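Local coordinates for BLUF domain-containing protein (Acinetobacter baumannii, PDB 6W6Z) that binds flavin mononucleotide and probably acts as a blue-light photoreceptor of the BLUF family, at residues R4-S9 against F127-L132; Q20-I25 against Y96-T101; F49-E54 against E65-D70. All blocks are in the same frame, centred on the assembly; numbering follows the deposited sequence.

Interaction 1. Residues R4-S9 against F127-L132; sequences RLCYAS and FFLNEL. With FMN (flavin mononucleotide), chain B.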
# COMPACT_ATOMS: atom_id res chain seq x y z
N ARG A 4 10.80 6.70 3.43
CA ARG A 4 9.58 5.88 3.53
C ARG A 4 8.40 6.85 3.68
O ARG A 4 8.45 7.72 4.55
CB ARG A 4 9.70 4.90 4.69
CG ARG A 4 8.48 4.00 4.80
CD ARG A 4 8.67 2.74 5.62
NE ARG A 4 9.89 2.09 5.18
CZ ARG A 4 10.98 1.97 5.92
NH1 ARG A 4 10.99 2.39 7.17
NH2 ARG A 4 12.06 1.39 5.40
N LEU A 5 7.36 6.68 2.88
CA LEU A 5 6.12 7.51 2.95
C LEU A 5 4.96 6.55 3.14
O LEU A 5 4.85 5.58 2.36
CB LEU A 5 5.95 8.33 1.66
CG LEU A 5 4.77 9.31 1.66
CD1 LEU A 5 5.07 10.53 0.78
CD2 LEU A 5 3.47 8.65 1.25
N CYS A 6 4.11 6.82 4.12
CA CYS A 6 2.96 5.95 4.47
C CYS A 6 1.70 6.79 4.40
O CYS A 6 1.71 7.94 4.90
CB CYS A 6 3.09 5.31 5.85
SG CYS A 6 4.58 4.28 6.05
N TYR A 7 0.63 6.22 3.89
CA TYR A 7 -0.69 6.87 3.89
C TYR A 7 -1.75 5.79 3.94
O TYR A 7 -1.53 4.60 3.64
CB TYR A 7 -0.82 7.81 2.69
CG TYR A 7 -1.09 7.05 1.42
CD1 TYR A 7 -2.38 6.69 1.07
CD2 TYR A 7 -0.04 6.59 0.63
CE1 TYR A 7 -2.63 5.92 -0.06
CE2 TYR A 7 -0.29 5.84 -0.52
CZ TYR A 7 -1.58 5.49 -0.85
OH TYR A 7 -1.82 4.70 -1.93
N ALA A 8 -2.94 6.22 4.32
CA ALA A 8 -4.11 5.35 4.24
C ALA A 8 -5.19 6.09 3.45
O ALA A 8 -5.13 7.35 3.31
CB ALA A 8 -4.55 4.92 5.63
N SER A 9 -6.10 5.34 2.84
CA SER A 9 -7.15 5.90 1.95
C SER A 9 -8.40 5.02 2.02
O SER A 9 -8.32 3.87 2.46
CB SER A 9 -6.68 6.00 0.51
OG SER A 9 -6.50 4.70 -0.04
N PHE A 127 4.37 -1.62 14.86
CA PHE A 127 3.82 -3.00 14.82
C PHE A 127 3.23 -3.29 13.44
O PHE A 127 3.44 -4.41 12.95
CB PHE A 127 2.74 -3.22 15.87
N PHE A 128 2.50 -2.34 12.85
CA PHE A 128 1.75 -2.60 11.59
C PHE A 128 2.70 -2.85 10.43
O PHE A 128 2.45 -3.83 9.69
CB PHE A 128 0.76 -1.51 11.22
CG PHE A 128 -0.23 -1.91 10.15
CD1 PHE A 128 -1.12 -2.96 10.35
CD2 PHE A 128 -0.29 -1.22 8.95
CE1 PHE A 128 -2.04 -3.31 9.38
CE2 PHE A 128 -1.22 -1.56 7.98
CZ PHE A 128 -2.11 -2.58 8.21
N LEU A 129 3.73 -2.03 10.25
CA LEU A 129 4.72 -2.29 9.18
C LEU A 129 5.37 -3.66 9.40
O LEU A 129 5.56 -4.41 8.41
CB LEU A 129 5.76 -1.18 9.14
CG LEU A 129 5.31 0.15 8.55
CD1 LEU A 129 6.45 1.17 8.63
CD2 LEU A 129 4.85 -0.01 7.11
N ASN A 130 5.68 -4.02 10.65
CA ASN A 130 6.35 -5.31 10.93
C ASN A 130 5.39 -6.43 10.51
O ASN A 130 5.89 -7.38 9.87
CB ASN A 130 6.85 -5.43 12.36
CG ASN A 130 7.41 -6.81 12.60
OD1 ASN A 130 8.52 -7.13 12.15
ND2 ASN A 130 6.61 -7.67 13.21
N GLU A 131 4.10 -6.31 10.81
CA GLU A 131 3.07 -7.32 10.42
C GLU A 131 3.02 -7.41 8.90
O GLU A 131 2.90 -8.52 8.37
CB GLU A 131 1.68 -7.01 10.98
CG GLU A 131 1.54 -7.25 12.47
CD GLU A 131 1.86 -8.67 12.93
OE1 GLU A 131 2.59 -8.80 13.95
OE2 GLU A 131 1.46 -9.64 12.23
N LEU A 132 3.12 -6.28 8.20
CA LEU A 132 3.07 -6.28 6.70
C LEU A 132 4.34 -6.92 6.14
O LEU A 132 4.24 -7.60 5.10
CB LEU A 132 2.90 -4.86 6.19
CG LEU A 132 1.58 -4.16 6.50
CD1 LEU A 132 1.53 -2.82 5.76
CD2 LEU A 132 0.38 -5.01 6.12
N1 FMN B . 1.22 3.45 -9.16
C2 FMN B . 2.54 3.19 -9.09
O2 FMN B . 3.25 3.46 -10.12
N3 FMN B . 3.13 2.77 -7.95
C4 FMN B . 2.44 2.51 -6.83
O4 FMN B . 2.97 2.10 -5.80
C4A FMN B . 1.00 2.72 -6.85
N5 FMN B . 0.23 2.48 -5.81
C5A FMN B . -1.09 2.77 -5.90
C6 FMN B . -1.88 2.50 -4.80
C7 FMN B . -3.23 2.80 -4.82
C7M FMN B . -4.03 2.48 -3.60
C8 FMN B . -3.89 3.26 -6.05
C8M FMN B . -5.39 3.52 -6.02
C9 FMN B . -3.09 3.53 -7.15
C9A FMN B . -1.73 3.26 -7.12
N10 FMN B . -0.91 3.45 -8.22
C10 FMN B . 0.44 3.21 -8.10
C1' FMN B . -1.43 3.93 -9.55
C2' FMN B . -1.29 5.41 -9.84
O2' FMN B . -2.27 6.12 -9.08
C3' FMN B . -1.54 5.61 -11.36
O3' FMN B . -2.70 4.90 -11.80
C4' FMN B . -0.43 5.07 -12.23
O4' FMN B . 0.84 5.63 -11.81
C5' FMN B . -0.66 5.46 -13.71
O5' FMN B . -0.65 6.89 -13.94
P FMN B . -0.78 7.58 -15.43
O1P FMN B . -2.27 7.84 -15.55
O2P FMN B . 0.10 8.81 -15.28
O3P FMN B . -0.28 6.57 -16.45
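Cys6 of strand 4-9 and Leu129 of helix 127-132 mark the closest backbone approach, with Cys6 CA and Leu129 CA 9.7 Å apart; the backbones stay apart and only side chains meet. The sheet is that of the ferredoxin-like BLUF fold, and this helix packs on the face turned away from the flavin. Side chains alternate along the strand: Arg4 and Cys6 point to the helix, while Leu5 and Tyr7 point to the other face, where Tyr7 OH, hydrogen-bonded to Gln51 OE1, comes within 3.5 Å of FMN C7M.

Leu129 does all the touching from the helix side, one methyl to each strand residue. Its CG sits beside the backbone N (chi1 -74°) and the chain beyond is extended, which carries the fork outward to the sheet. CD1 lies against the aliphatic part of Arg4, with Leu129 CD1 4.1 Å from Arg4 CD; the two side chains run past each other in opposite directions. Arg4 bends at its third torsion (-48°), and its guanidinium is held by a salt bridge from NH2 to Glu54 and hydrogen bonds to Tyr82 OH and Glu86 O, so the nearest approach to the helix is through the methylene CD. The second branch makes a looser apolar contact with the cysteine, Leu129 CD2 standing 4.4 Å from Cys6 SG.

Interaction 2. Residues Q20-I25 against Y96-T101; sequences QDLRDI and YVQRNT. With FMN (flavin mononucleotide), chain B.
Tyr96 OH meets the methyls of Leu22 and the amide oxygen of Gln98. The phenol is modelled as donating to Gln98 OE1, two residues on along the same strand, at a separation of Tyr96 OH and Gln98 OE1 so short (2.4 Å) that the detail is doubtful. From the helix side, Leu22 CD1 comes to 3.5 Å from Tyr96 OH and Leu22 CD2 to 3.8 Å from the same oxygen, so both branches of the leucine fork press on the hydroxyl end of the tyrosine. The two side chains meet at about a right angle. Tyr96 reaches the helix because its ring is swung opposite the backbone N (chi1 -175°), toward helix 18-36, where it also touches Leu26 and Arg30. Gln98 adds only a marginal contact, with Leu22 CD1 4.2 Å from Gln98 OE1.

This is the flavin-side face of the BLUF sheet: helix 18-36 packs over it, and strand 95-98 is an edge strand running parallel to strand 39-45. One turn on from Leu22, Ile25 faces the cofactor. Its CG2 lies over the isoalloxazine, with Ile25 CG2 3.8 Å from FMN C6, and its other branch reaches the dimethylbenzene end, where Ile25 CD1 is 3.7 Å from FMN C8M. Past the strand the chain turns into helix 101-109, and Asn100 occupies the N-cap, its OD1 accepting a hydrogen bond from Ile103 N.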
# COMPACT_ATOMS: atom_id res chain seq x y z
N GLN A 20 -10.90 -6.32 -10.34
CA GLN A 20 -10.14 -5.78 -11.51
C GLN A 20 -9.31 -4.57 -11.05
O GLN A 20 -8.17 -4.41 -11.52
CB GLN A 20 -11.07 -5.40 -12.67
CG GLN A 20 -10.29 -5.04 -13.93
CD GLN A 20 -11.16 -4.69 -15.12
OE1 GLN A 20 -12.37 -4.53 -15.03
NE2 GLN A 20 -10.51 -4.55 -16.27
N ASP A 21 -9.86 -3.75 -10.16
CA ASP A 21 -9.14 -2.54 -9.66
C ASP A 21 -7.87 -2.95 -8.91
O ASP A 21 -6.82 -2.40 -9.22
CB ASP A 21 -10.02 -1.66 -8.77
CG ASP A 21 -10.98 -0.75 -9.53
OD1 ASP A 21 -10.88 -0.69 -10.75
OD2 ASP A 21 -11.79 -0.07 -8.85
N LEU A 22 -7.96 -3.93 -8.03
CA LEU A 22 -6.78 -4.40 -7.25
C LEU A 22 -5.75 -4.98 -8.23
O LEU A 22 -4.57 -4.66 -8.08
CB LEU A 22 -7.23 -5.45 -6.23
CG LEU A 22 -8.14 -4.93 -5.11
CD1 LEU A 22 -8.64 -6.08 -4.26
CD2 LEU A 22 -7.40 -3.95 -4.22
N ARG A 23 -6.16 -5.83 -9.17
CA ARG A 23 -5.21 -6.42 -10.15
C ARG A 23 -4.57 -5.31 -10.97
O ARG A 23 -3.33 -5.32 -11.16
CB ARG A 23 -5.93 -7.48 -10.98
CG ARG A 23 -6.38 -8.68 -10.17
CD ARG A 23 -7.35 -9.60 -10.91
NE ARG A 23 -6.67 -10.55 -11.76
CZ ARG A 23 -7.28 -11.42 -12.57
NH1 ARG A 23 -6.54 -12.23 -13.32
NH2 ARG A 23 -8.61 -11.52 -12.57
N ASP A 24 -5.36 -4.34 -11.43
CA ASP A 24 -4.85 -3.17 -12.22
C ASP A 24 -3.86 -2.32 -11.40
O ASP A 24 -2.71 -2.01 -11.90
CB ASP A 24 -6.00 -2.28 -12.69
CG ASP A 24 -6.78 -2.80 -13.88
OD1 ASP A 24 -6.33 -3.73 -14.53
OD2 ASP A 24 -7.85 -2.27 -14.12
N ILE A 25 -4.21 -2.00 -10.17
CA ILE A 25 -3.30 -1.22 -9.28
C ILE A 25 -1.94 -1.95 -9.15
O ILE A 25 -0.90 -1.32 -9.31
CB ILE A 25 -3.97 -0.98 -7.93
CG1 ILE A 25 -5.17 -0.02 -8.06
CG2 ILE A 25 -2.96 -0.49 -6.91
CD1 ILE A 25 -6.06 0.02 -6.84
N TYR A 96 1.74 -7.11 -1.86
CA TYR A 96 0.30 -7.05 -1.58
C TYR A 96 -0.01 -7.92 -0.38
O TYR A 96 0.28 -9.12 -0.42
CB TYR A 96 -0.50 -7.48 -2.79
CG TYR A 96 -1.98 -7.31 -2.59
CD1 TYR A 96 -2.51 -6.07 -2.24
CD2 TYR A 96 -2.84 -8.36 -2.70
CE1 TYR A 96 -3.87 -5.89 -2.06
CE2 TYR A 96 -4.21 -8.19 -2.55
CZ TYR A 96 -4.72 -6.96 -2.18
OH TYR A 96 -6.07 -6.80 -2.01
N VAL A 97 -0.67 -7.33 0.62
CA VAL A 97 -1.13 -8.04 1.85
C VAL A 97 -2.61 -7.74 2.10
O VAL A 97 -3.01 -6.58 2.05
CB VAL A 97 -0.26 -7.61 3.04
CG1 VAL A 97 -0.66 -8.32 4.32
CG2 VAL A 97 1.19 -7.81 2.75
N GLN A 98 -3.39 -8.77 2.41
CA GLN A 98 -4.80 -8.58 2.80
C GLN A 98 -4.93 -8.96 4.27
O GLN A 98 -3.93 -9.30 4.87
CB GLN A 98 -5.74 -9.38 1.90
CG GLN A 98 -5.71 -8.87 0.46
CD GLN A 98 -6.82 -9.43 -0.40
OE1 GLN A 98 -7.22 -8.82 -1.40
NE2 GLN A 98 -7.31 -10.60 -0.01
N ARG A 99 -6.13 -8.81 4.83
CA ARG A 99 -6.44 -9.18 6.23
C ARG A 99 -6.01 -10.62 6.51
O ARG A 99 -6.31 -11.55 5.71
CB ARG A 99 -7.95 -9.05 6.46
CG ARG A 99 -8.38 -7.93 7.38
CD ARG A 99 -9.89 -7.85 7.37
NE ARG A 99 -10.54 -8.97 8.03
CZ ARG A 99 -11.85 -9.05 8.20
NH1 ARG A 99 -12.62 -8.10 7.71
NH2 ARG A 99 -12.38 -10.10 8.80
N ASN A 100 -5.33 -10.82 7.63
CA ASN A 100 -4.90 -12.15 8.11
C ASN A 100 -5.16 -12.13 9.61
O ASN A 100 -5.46 -11.03 10.13
CB ASN A 100 -3.45 -12.45 7.74
CG ASN A 100 -2.44 -11.56 8.43
OD1 ASN A 100 -2.66 -11.09 9.55
ND2 ASN A 100 -1.29 -11.36 7.79
N THR A 101 -5.03 -13.27 10.27
CA THR A 101 -5.38 -13.34 11.72
C THR A 101 -4.43 -12.47 12.54
O THR A 101 -4.90 -11.91 13.51
CB THR A 101 -5.53 -14.80 12.19
OG1 THR A 101 -4.30 -15.49 12.01
CG2 THR A 101 -6.63 -15.54 11.48
N1 FMN B . 1.22 3.45 -9.16
C2 FMN B . 2.54 3.19 -9.09
O2 FMN B . 3.25 3.46 -10.12
N3 FMN B . 3.13 2.77 -7.95
C4 FMN B . 2.44 2.51 -6.83
O4 FMN B . 2.97 2.10 -5.80
C4A FMN B . 1.00 2.72 -6.85
N5 FMN B . 0.23 2.48 -5.81
C5A FMN B . -1.09 2.77 -5.90
C6 FMN B . -1.88 2.50 -4.80
C7 FMN B . -3.23 2.80 -4.82
C7M FMN B . -4.03 2.48 -3.60
C8 FMN B . -3.89 3.26 -6.05
C8M FMN B . -5.39 3.52 -6.02
C9 FMN B . -3.09 3.53 -7.15
C9A FMN B . -1.73 3.26 -7.12
N10 FMN B . -0.91 3.45 -8.22
C10 FMN B . 0.44 3.21 -8.10
C1' FMN B . -1.43 3.93 -9.55
C2' FMN B . -1.29 5.41 -9.84
O2' FMN B . -2.27 6.12 -9.08
C3' FMN B . -1.54 5.61 -11.36
O3' FMN B . -2.70 4.90 -11.80
C4' FMN B . -0.43 5.07 -12.23
O4' FMN B . 0.84 5.63 -11.81
C5' FMN B . -0.66 5.46 -13.71
O5' FMN B . -0.65 6.89 -13.94
P FMN B . -0.78 7.58 -15.43
O1P FMN B . -2.27 7.84 -15.55
O2P FMN B . 0.10 8.81 -15.28
O3P FMN B . -0.28 6.57 -16.45

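Interaction 3. Residues F49-E54 against E65-D70; sequences FFQCLE and EKIQKD. With FMN (flavin mononucleotide), chain B.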
# COMPACT_ATOMS: atom_id res chain seq x y z
N PHE A 49 -7.31 1.22 1.98
CA PHE A 49 -5.89 0.89 1.69
C PHE A 49 -4.97 1.48 2.75
O PHE A 49 -5.19 2.53 3.34
CB PHE A 49 -5.49 1.45 0.34
CG PHE A 49 -6.22 0.91 -0.84
CD1 PHE A 49 -5.88 -0.34 -1.38
CD2 PHE A 49 -7.20 1.67 -1.48
CE1 PHE A 49 -6.50 -0.80 -2.52
CE2 PHE A 49 -7.85 1.16 -2.60
CZ PHE A 49 -7.48 -0.07 -3.13
N PHE A 50 -3.82 0.86 2.87
CA PHE A 50 -2.65 1.41 3.55
C PHE A 50 -1.50 1.17 2.60
O PHE A 50 -1.47 0.06 2.06
CB PHE A 50 -2.39 0.78 4.92
CG PHE A 50 -1.04 1.16 5.47
CD1 PHE A 50 0.13 0.53 5.05
CD2 PHE A 50 -0.92 2.25 6.32
CE1 PHE A 50 1.37 0.92 5.52
CE2 PHE A 50 0.33 2.63 6.81
CZ PHE A 50 1.47 2.00 6.39
N GLN A 51 -0.70 2.18 2.30
CA GLN A 51 0.47 1.93 1.45
C GLN A 51 1.71 2.54 2.08
O GLN A 51 1.66 3.65 2.65
CB GLN A 51 0.25 2.45 0.04
CG GLN A 51 1.31 1.95 -0.91
CD GLN A 51 1.07 2.35 -2.35
OE1 GLN A 51 0.58 3.45 -2.62
NE2 GLN A 51 1.35 1.43 -3.26
N CYS A 52 2.83 1.85 1.92
CA CYS A 52 4.16 2.40 2.25
C CYS A 52 5.00 2.37 0.98
O CYS A 52 4.99 1.33 0.30
CB CYS A 52 4.67 1.62 3.46
SG CYS A 52 6.46 1.67 3.65
N LEU A 53 5.60 3.51 0.61
CA LEU A 53 6.52 3.66 -0.53
C LEU A 53 7.92 3.92 0.01
O LEU A 53 8.06 4.79 0.90
CB LEU A 53 6.06 4.84 -1.40
CG LEU A 53 4.61 4.79 -1.92
CD1 LEU A 53 4.24 6.10 -2.58
CD2 LEU A 53 4.44 3.63 -2.88
N GLU A 54 8.93 3.26 -0.55
CA GLU A 54 10.35 3.45 -0.16
C GLU A 54 11.17 3.79 -1.39
O GLU A 54 11.06 3.03 -2.38
CB GLU A 54 10.99 2.18 0.42
CG GLU A 54 10.41 1.71 1.72
CD GLU A 54 10.89 0.33 2.19
OE1 GLU A 54 11.44 -0.45 1.40
OE2 GLU A 54 10.67 0.02 3.35
N GLU A 65 2.05 12.23 -5.24
CA GLU A 65 1.21 13.30 -5.89
C GLU A 65 0.28 12.69 -6.93
O GLU A 65 -0.91 12.99 -6.90
CB GLU A 65 2.08 14.41 -6.51
CG GLU A 65 2.22 15.65 -5.64
CD GLU A 65 3.50 16.47 -5.82
OE1 GLU A 65 4.16 16.35 -6.87
OE2 GLU A 65 3.85 17.24 -4.88
N LYS A 66 0.80 11.77 -7.74
CA LYS A 66 0.04 11.01 -8.77
C LYS A 66 -1.00 10.11 -8.10
O LYS A 66 -2.16 10.16 -8.53
CB LYS A 66 0.98 10.19 -9.66
CG LYS A 66 1.96 11.04 -10.46
CD LYS A 66 2.57 10.41 -11.73
CE LYS A 66 2.79 8.92 -11.68
NZ LYS A 66 1.57 8.19 -12.10
N ILE A 67 -0.62 9.38 -7.06
CA ILE A 67 -1.54 8.41 -6.40
C ILE A 67 -2.70 9.21 -5.79
O ILE A 67 -3.88 8.71 -5.80
CB ILE A 67 -0.81 7.56 -5.34
CG1 ILE A 67 0.17 6.57 -5.98
CG2 ILE A 67 -1.81 6.87 -4.43
CD1 ILE A 67 1.17 5.97 -4.98
N GLN A 68 -2.42 10.40 -5.26
CA GLN A 68 -3.49 11.19 -4.59
C GLN A 68 -4.63 11.46 -5.56
O GLN A 68 -5.70 11.69 -5.07
CB GLN A 68 -3.00 12.55 -4.11
CG GLN A 68 -2.17 12.51 -2.86
CD GLN A 68 -1.54 13.89 -2.71
OE1 GLN A 68 -2.22 14.90 -2.80
NE2 GLN A 68 -0.22 13.94 -2.54
N LYS A 69 -4.38 11.53 -6.88
CA LYS A 69 -5.39 11.87 -7.91
C LYS A 69 -6.13 10.62 -8.40
O LYS A 69 -7.10 10.77 -9.18
CB LYS A 69 -4.71 12.60 -9.08
CG LYS A 69 -3.94 13.82 -8.64
CD LYS A 69 -3.24 14.54 -9.74
CE LYS A 69 -2.03 15.29 -9.22
NZ LYS A 69 -1.60 16.33 -10.18
N ASP A 70 -5.71 9.42 -8.00
CA ASP A 70 -6.23 8.16 -8.61
C ASP A 70 -7.73 8.08 -8.32
O ASP A 70 -8.08 8.23 -7.14
CB ASP A 70 -5.43 6.96 -8.13
CG ASP A 70 -5.67 5.71 -8.96
OD1 ASP A 70 -6.83 5.22 -8.98
OD2 ASP A 70 -4.69 5.22 -9.54
N1 FMN B . 1.22 3.45 -9.16
C2 FMN B . 2.54 3.19 -9.09
O2 FMN B . 3.25 3.46 -10.12
N3 FMN B . 3.13 2.77 -7.95
C4 FMN B . 2.44 2.51 -6.83
O4 FMN B . 2.97 2.10 -5.80
C4A FMN B . 1.00 2.72 -6.85
N5 FMN B . 0.23 2.48 -5.81
C5A FMN B . -1.09 2.77 -5.90
C6 FMN B . -1.88 2.50 -4.80
C7 FMN B . -3.23 2.80 -4.82
C7M FMN B . -4.03 2.48 -3.60
C8 FMN B . -3.89 3.26 -6.05
C8M FMN B . -5.39 3.52 -6.02
C9 FMN B . -3.09 3.53 -7.15
C9A FMN B . -1.73 3.26 -7.12
N10 FMN B . -0.91 3.45 -8.22
C10 FMN B . 0.44 3.21 -8.10
C1' FMN B . -1.43 3.93 -9.55
C2' FMN B . -1.29 5.41 -9.84
O2' FMN B . -2.27 6.12 -9.08
C3' FMN B . -1.54 5.61 -11.36
O3' FMN B . -2.70 4.90 -11.80
C4' FMN B . -0.43 5.07 -12.23
O4' FMN B . 0.84 5.63 -11.81
C5' FMN B . -0.66 5.46 -13.71
O5' FMN B . -0.65 6.89 -13.94
P FMN B . -0.78 7.58 -15.43
O1P FMN B . -2.27 7.84 -15.55
O2P FMN B . 0.10 8.81 -15.28
O3P FMN B . -0.28 6.57 -16.45
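In the flavin pocket of the BLUF domain, Gln51 and Leu53 of strand 49-54 meet Ile67 of helix 57-67. Leu53 and Ile67 reach out to each other tip to tip, with Leu53 CD1 3.9 Å from Ile67 CD1. The same isoleucine methyl rests against the glutamine amide, Ile67 CD1 lying 3.5 Å from Gln51 OE1, and its side chain packs over the isoalloxazine.

Gln51 stretches from the strand to the ring system with CG anti to the backbone N (chi1 -168°) and an extended chain beyond. Its NE2 donates to the flavin: the bond from Gln51 NE2 to FMN N5 is 3.0 Å long and fairly straight (156°), whereas that to FMN O4 is weak, strongly bent at 122°. The oxygen of the amide is hydrogen-bonded to Tyr7 OH, which helps to fix the rotation of the group. Phe49 takes the other end of the ring system, the methyl C7M standing over the centre of its ring face.

The helix side holds the ribityl chain. Lys66 NZ donates to FMN O4' at 2.7 Å, and FMN O2' donates to Asp70 OD2 at 2.6 Å. A type I turn from Ile67 to Asp70, closed by a bond from Asp70 N to Ile67 O of 2.9 Å, brings the carboxylate there, and Arg72 pairs with it in a salt bridge. The tyrosine-glutamine-flavin chain of hydrogen bonds is the hallmark of BLUF photoreceptors.

All three contacts are buried and centre on one sheet, but divide between its two faces. Interaction 1 packs helix 125-134 on the side away from the flavin; interactions 2 and 3 bring helices 18-36 and 57-67 to the flavin side, where Ile25 and Ile67 cover opposite faces of the isoalloxazine. Neighbouring strands 2-11 and 48-54 tie interactions 1 and 3 together, with Leu5 O and Leu53 N 2.8 Å apart, while Phe49 joins interaction 3 to Leu22 and Ile25 of interaction 2. Their chemistry follows their place: interaction 1 is loose apolar packing on methylene and sulphur, interaction 2 sets methyls against a phenol oxygen, and interaction 3 surrounds an apolar meeting with polar bonds to the cofactor.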